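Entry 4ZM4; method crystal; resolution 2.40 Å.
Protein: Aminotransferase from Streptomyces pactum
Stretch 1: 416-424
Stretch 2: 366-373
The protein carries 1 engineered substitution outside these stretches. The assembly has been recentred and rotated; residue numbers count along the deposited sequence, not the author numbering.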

ATOM      1  N   ASN B 416     -16.003 -12.806 -14.394  1.00 17.97           N
ATOM      2  CA  ASN B 416     -17.171 -12.397 -13.672  1.00 18.41           C
ATOM      3  C   ASN B 416     -17.829 -11.255 -14.442  1.00 19.54           C
ATOM      4  O   ASN B 416     -17.222 -10.224 -14.701  1.00 22.10           O
ATOM      5  CB  ASN B 416     -16.795 -11.963 -12.257  1.00 18.83           C
ATOM      6  CG  ASN B 416     -17.998 -11.648 -11.398  1.00 20.31           C
ATOM      7  OD1 ASN B 416     -19.093 -11.354 -11.892  1.00 19.77           O
ATOM      8  ND2 ASN B 416     -17.812 -11.718 -10.110  1.00 22.25           N
ATOM      9  N   ALA B 417     -19.087 -11.426 -14.799  1.00 19.57           N
ATOM     10  CA  ALA B 417     -19.772 -10.434 -15.612  1.00 19.86           C
ATOM     11  C   ALA B 417     -19.857  -9.043 -14.960  1.00 19.08           C
ATOM     12  O   ALA B 417     -19.952  -8.036 -15.652  1.00 19.52           O
ATOM     13  CB  ALA B 417     -21.169 -10.948 -15.957  1.00 19.61           C
ATOM     14  N   LEU B 418     -19.872  -9.001 -13.637  1.00 19.29           N
ATOM     15  CA  LEU B 418     -19.974  -7.750 -12.890  1.00 18.55           C
ATOM     16  C   LEU B 418     -18.661  -6.973 -12.803  1.00 18.98           C
ATOM     17  O   LEU B 418     -18.657  -5.832 -12.361  1.00 21.74           O
ATOM     18  CB  LEU B 418     -20.465  -8.033 -11.482  1.00 18.83           C
ATOM     19  CG  LEU B 418     -21.831  -8.727 -11.375  1.00 18.22           C
ATOM     20  CD1 LEU B 418     -22.058  -9.177  -9.957  1.00 18.77           C
ATOM     21  CD2 LEU B 418     -22.945  -7.815 -11.815  1.00 18.68           C
ATOM     22  N   GLU B 419     -17.552  -7.554 -13.237  1.00 19.52           N
ATOM     23  CA  GLU B 419     -16.285  -6.843 -13.251  1.00 21.80           C
ATOM     24  C   GLU B 419     -16.128  -6.026 -14.546  1.00 21.18           C
ATOM     25  O   GLU B 419     -16.204  -6.562 -15.635  1.00 19.68           O
ATOM     26  CB  GLU B 419     -15.132  -7.818 -13.111  1.00 25.63           C
ATOM     27  CG  GLU B 419     -15.074  -8.492 -11.745  1.00 28.22           C
ATOM     28  CD  GLU B 419     -14.699  -7.543 -10.638  1.00 29.56           C
ATOM     29  OE1 GLU B 419     -14.228  -6.418 -10.913  1.00 33.57           O
ATOM     30  OE2 GLU B 419     -14.899  -7.907  -9.467  1.00 38.45           O
ATOM     31  N   PRO B 420     -15.887  -4.720 -14.419  1.00 21.32           N
ATOM     32  CA  PRO B 420     -15.906  -3.871 -15.600  1.00 21.52           C
ATOM     33  C   PRO B 420     -14.711  -4.060 -16.563  1.00 21.05           C
ATOM     34  O   PRO B 420     -13.685  -4.633 -16.184  1.00 21.81           O
ATOM     35  CB  PRO B 420     -15.915  -2.462 -14.999  1.00 21.44           C
ATOM     36  CG  PRO B 420     -15.212  -2.600 -13.694  1.00 21.91           C
ATOM     37  CD  PRO B 420     -15.553  -3.967 -13.188  1.00 21.57           C
ATOM     38  N   TRP B 421     -14.906  -3.634 -17.815  1.00 19.91           N
ATOM     39  CA  TRP B 421     -13.832  -3.371 -18.789  1.00 19.95           C
ATOM     40  C   TRP B 421     -13.318  -1.944 -18.578  1.00 21.43           C
ATOM     41  O   TRP B 421     -14.106  -1.013 -18.297  1.00 23.23           O
ATOM     42  CB  TRP B 421     -14.405  -3.417 -20.222  1.00 19.98           C
ATOM     43  CG  TRP B 421     -14.996  -4.733 -20.682  1.00 19.44           C
ATOM     44  CD1 TRP B 421     -15.203  -5.854 -19.942  1.00 20.28           C
ATOM     45  CD2 TRP B 421     -15.497  -5.024 -21.993  1.00 20.72           C
ATOM     46  NE1 TRP B 421     -15.787  -6.822 -20.712  1.00 19.83           N
ATOM     47  CE2 TRP B 421     -15.959  -6.342 -21.980  1.00 21.14           C
ATOM     48  CE3 TRP B 421     -15.585  -4.293 -23.186  1.00 20.69           C
ATOM     49  CZ2 TRP B 421     -16.513  -6.946 -23.115  1.00 22.02           C
ATOM     50  CZ3 TRP B 421     -16.137  -4.883 -24.290  1.00 20.93           C
ATOM     51  CH2 TRP B 421     -16.577  -6.198 -24.262  1.00 21.95           C
ATOM     52  N   PHE B 422     -12.029  -1.744 -18.787  1.00 21.93           N
ATOM     53  CA  PHE B 422     -11.383  -0.431 -18.646  1.00 21.41           C
ATOM     54  C   PHE B 422     -10.688  -0.016 -19.943  1.00 22.01           C
ATOM     55  O   PHE B 422      -9.489  -0.258 -20.134  1.00 21.04           O
ATOM     56  CB  PHE B 422     -10.344  -0.489 -17.528  1.00 21.49           C
ATOM     57  CG  PHE B 422     -10.939  -0.671 -16.167  1.00 21.97           C
ATOM     58  CD1 PHE B 422     -11.089  -1.922 -15.629  1.00 20.93           C
ATOM     59  CD2 PHE B 422     -11.340   0.426 -15.413  1.00 21.41           C
ATOM     60  CE1 PHE B 422     -11.584  -2.080 -14.353  1.00 21.65           C
ATOM     61  CE2 PHE B 422     -11.856   0.252 -14.152  1.00 19.72           C
ATOM     62  CZ  PHE B 422     -11.982  -0.998 -13.618  1.00 19.21           C
ATOM     63  N   LEU B 423     -11.424   0.638 -20.842  1.00 24.24           N
ATOM     64  CA  LEU B 423     -10.844   1.017 -22.162  1.00 23.11           C
ATOM     65  C   LEU B 423      -9.808   2.150 -22.034  1.00 22.53           C
ATOM     66  O   LEU B 423      -9.748   2.843 -21.019  1.00 23.41           O
ATOM     67  CB  LEU B 423     -11.937   1.370 -23.170  1.00 23.36           C
ATOM     68  CG  LEU B 423     -13.119   0.396 -23.265  1.00 23.09           C
ATOM     69  CD1 LEU B 423     -14.082   0.847 -24.343  1.00 24.66           C
ATOM     70  CD2 LEU B 423     -12.672  -1.033 -23.542  1.00 22.07           C
ATOM     71  N   SER B 424      -9.009   2.308 -23.075  1.00 23.54           N
ATOM     72  CA  SER B 424      -7.868   3.207 -23.083  1.00 23.64           C
ATOM     73  C   SER B 424      -7.727   3.798 -24.465  1.00 23.17           C
ATOM     74  O   SER B 424      -8.414   3.379 -25.396  1.00 23.00           O
ATOM     75  CB  SER B 424      -6.596   2.453 -22.744  1.00 24.51           C
ATOM     76  OG  SER B 424      -6.106   1.763 -23.882  1.00 25.09           O
TER
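Stretch 2 (366-373) GTLMSVAL

How does stretch 2 run along stretch 1? It lies alongside it in nearly the opposite direction, the two end-to-end directions being 162° apart. After G366, a loop residue with positive phi, and a T367 with psi near 0°, stretch 2 is extended from L368 to L373. Its partner is a strand only at W421 and F422, where the two pair as antiparallel neighbours: W421 with M369, CA to CA 5.1 Å, and F422 with L368, CA to CA 5.3 Å. Three backbone hydrogen bonds hold this register. W421 N gives to M369 O at 2.6 Å and M369 N gives back to W421 O at 3.2 Å, which makes W421 and M369 the hydrogen-bonded pair; two residues further on, L423 N gives to T367 O at 3.0 Å.

What does W421 rest against? Covering more surface than any other residue here, it shares one face of the sheet with M369. Its indole reaches along stretch 2 to V371, whose CG2 sits over one face of the ring, 3.7 Å from the centroid of the six-membered ring and only 12° off its normal, a CH-pi contact. V371, with chi1 in t, brings CG2 within 3.6 Å of W421 CZ2.

Where does M369 put its long side chain? All three chi angles are t, so it extends fully and carries its sulfur to a place where it touches two side chains of stretch 1. M369 SD lies 4.2 Å from W421 CE3 and 4.1 Å from L423 CD1. Its approach to the indole is oblique, 5.2 Å from SD to the centroid of the W421 six-membered ring. L423 also meets T367, CB to CB at 3.9 Å. On the other face of the sheet F422 and L368 converge at their ends, with F422 CE2 3.4 Å from L368 CD1.

What joins the stretches beyond the short strand pairing? N416 to E419 form a type I turn, closed by E419 N to N416 O at 3.1 Å, and here water helps to span the gap. Water 1 accepts from V371 N at 3.0 Å and lies 2.7 Å from A417 O, while water 2 links V371 O, at 2.7 Å, to W421 NE1, at 3.1 Å, so the indole nitrogen is tied to the strand its ring packs on. Beside them the methyl groups of A417 and A372 meet, CB to CB at 3.8 Å.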

ATOM      1  N   GLY B 366     -18.209   6.683 -19.970  1.00 17.83           N
ATOM      2  CA  GLY B 366     -16.982   6.958 -20.634  1.00 18.03           C
ATOM      3  C   GLY B 366     -16.341   5.655 -21.050  1.00 19.30           C
ATOM      4  O   GLY B 366     -16.946   4.855 -21.746  1.00 19.38           O
ATOM      5  N   THR B 367     -15.112   5.435 -20.584  1.00 20.15           N
ATOM      6  CA  THR B 367     -14.364   4.232 -20.900  1.00 20.36           C
ATOM      7  C   THR B 367     -14.518   3.147 -19.828  1.00 23.90           C
ATOM      8  O   THR B 367     -13.831   2.121 -19.864  1.00 25.67           O
ATOM      9  CB  THR B 367     -12.872   4.589 -21.089  1.00 19.23           C
ATOM     10  OG1 THR B 367     -12.424   5.465 -20.042  1.00 15.79           O
ATOM     11  CG2 THR B 367     -12.680   5.271 -22.413  1.00 19.21           C
ATOM     12  N   LEU B 368     -15.379   3.399 -18.853  1.00 26.31           N
ATOM     13  CA  LEU B 368     -15.720   2.425 -17.806  1.00 26.32           C
ATOM     14  C   LEU B 368     -16.968   1.742 -18.342  1.00 28.54           C
ATOM     15  O   LEU B 368     -17.902   2.416 -18.802  1.00 32.20           O
ATOM     16  CB  LEU B 368     -16.052   3.162 -16.543  1.00 27.60           C
ATOM     17  CG  LEU B 368     -15.456   2.849 -15.200  1.00 30.72           C
ATOM     18  CD1 LEU B 368     -13.965   2.629 -15.250  1.00 35.80           C
ATOM     19  CD2 LEU B 368     -15.778   4.012 -14.299  1.00 32.16           C
ATOM     20  N   MET B 369     -16.960   0.419 -18.383  1.00 28.55           N
ATOM     21  CA  MET B 369     -17.949  -0.324 -19.154  1.00 27.70           C
ATOM     22  C   MET B 369     -18.187  -1.739 -18.571  1.00 26.26           C
ATOM     23  O   MET B 369     -17.218  -2.481 -18.360  1.00 29.27           O
ATOM     24  CB  MET B 369     -17.432  -0.423 -20.589  1.00 29.27           C
ATOM     25  CG  MET B 369     -18.408  -0.948 -21.596  1.00 31.05           C
ATOM     26  SD  MET B 369     -17.709  -0.712 -23.249  1.00 33.12           S
ATOM     27  CE  MET B 369     -18.984  -1.617 -24.142  1.00 28.07           C
ATOM     28  N   SER B 370     -19.457  -2.105 -18.362  1.00 24.17           N
ATOM     29  CA  SER B 370     -19.844  -3.505 -17.986  1.00 23.68           C
ATOM     30  C   SER B 370     -20.604  -4.162 -19.146  1.00 23.66           C
ATOM     31  O   SER B 370     -21.435  -3.527 -19.800  1.00 24.33           O
ATOM     32  CB  SER B 370     -20.564  -3.744 -16.624  1.00 21.60           C
ATOM     33  OG  SER B 370     -21.827  -3.136 -16.518  1.00 21.11           O
ATOM     34  N   VAL B 371     -20.279  -5.428 -19.377  1.00 24.60           N
ATOM     35  CA  VAL B 371     -20.880  -6.254 -20.419  1.00 25.62           C
ATOM     36  C   VAL B 371     -21.221  -7.611 -19.820  1.00 26.19           C
ATOM     37  O   VAL B 371     -20.332  -8.372 -19.467  1.00 28.23           O
ATOM     38  CB  VAL B 371     -19.925  -6.480 -21.625  1.00 26.69           C
ATOM     39  CG1 VAL B 371     -20.552  -7.430 -22.641  1.00 29.59           C
ATOM     40  CG2 VAL B 371     -19.579  -5.167 -22.296  1.00 24.10           C
ATOM     41  N   ALA B 372     -22.517  -7.892 -19.703  1.00 27.72           N
ATOM     42  CA  ALA B 372     -23.004  -9.074 -19.056  1.00 28.09           C
ATOM     43  C   ALA B 372     -24.026  -9.783 -19.934  1.00 29.34           C
ATOM     44  O   ALA B 372     -24.981  -9.190 -20.396  1.00 30.71           O
ATOM     45  CB  ALA B 372     -23.623  -8.706 -17.703  1.00 29.65           C
ATOM     46  N   LEU B 373     -23.822 -11.077 -20.099  1.00 28.96           N
ATOM     47  CA  LEU B 373     -24.688 -11.948 -20.838  1.00 30.99           C
ATOM     48  C   LEU B 373     -25.874 -12.297 -19.944  1.00 29.91           C
ATOM     49  O   LEU B 373     -25.694 -12.706 -18.796  1.00 31.60           O
ATOM     50  CB  LEU B 373     -23.889 -13.200 -21.193  1.00 35.60           C
ATOM     51  CG  LEU B 373     -24.295 -14.206 -22.242  1.00 40.35           C
ATOM     52  CD1 LEU B 373     -24.477 -13.579 -23.599  1.00 42.65           C
ATOM     53  CD2 LEU B 373     -23.195 -15.241 -22.331  1.00 45.85           C
TER
HETATM   54  O   HOH W   1     -18.379  -6.652 -17.407  1.00 18.91           O
HETATM   55  O   HOH W   2     -17.720  -8.823 -19.236  1.00 22.78           O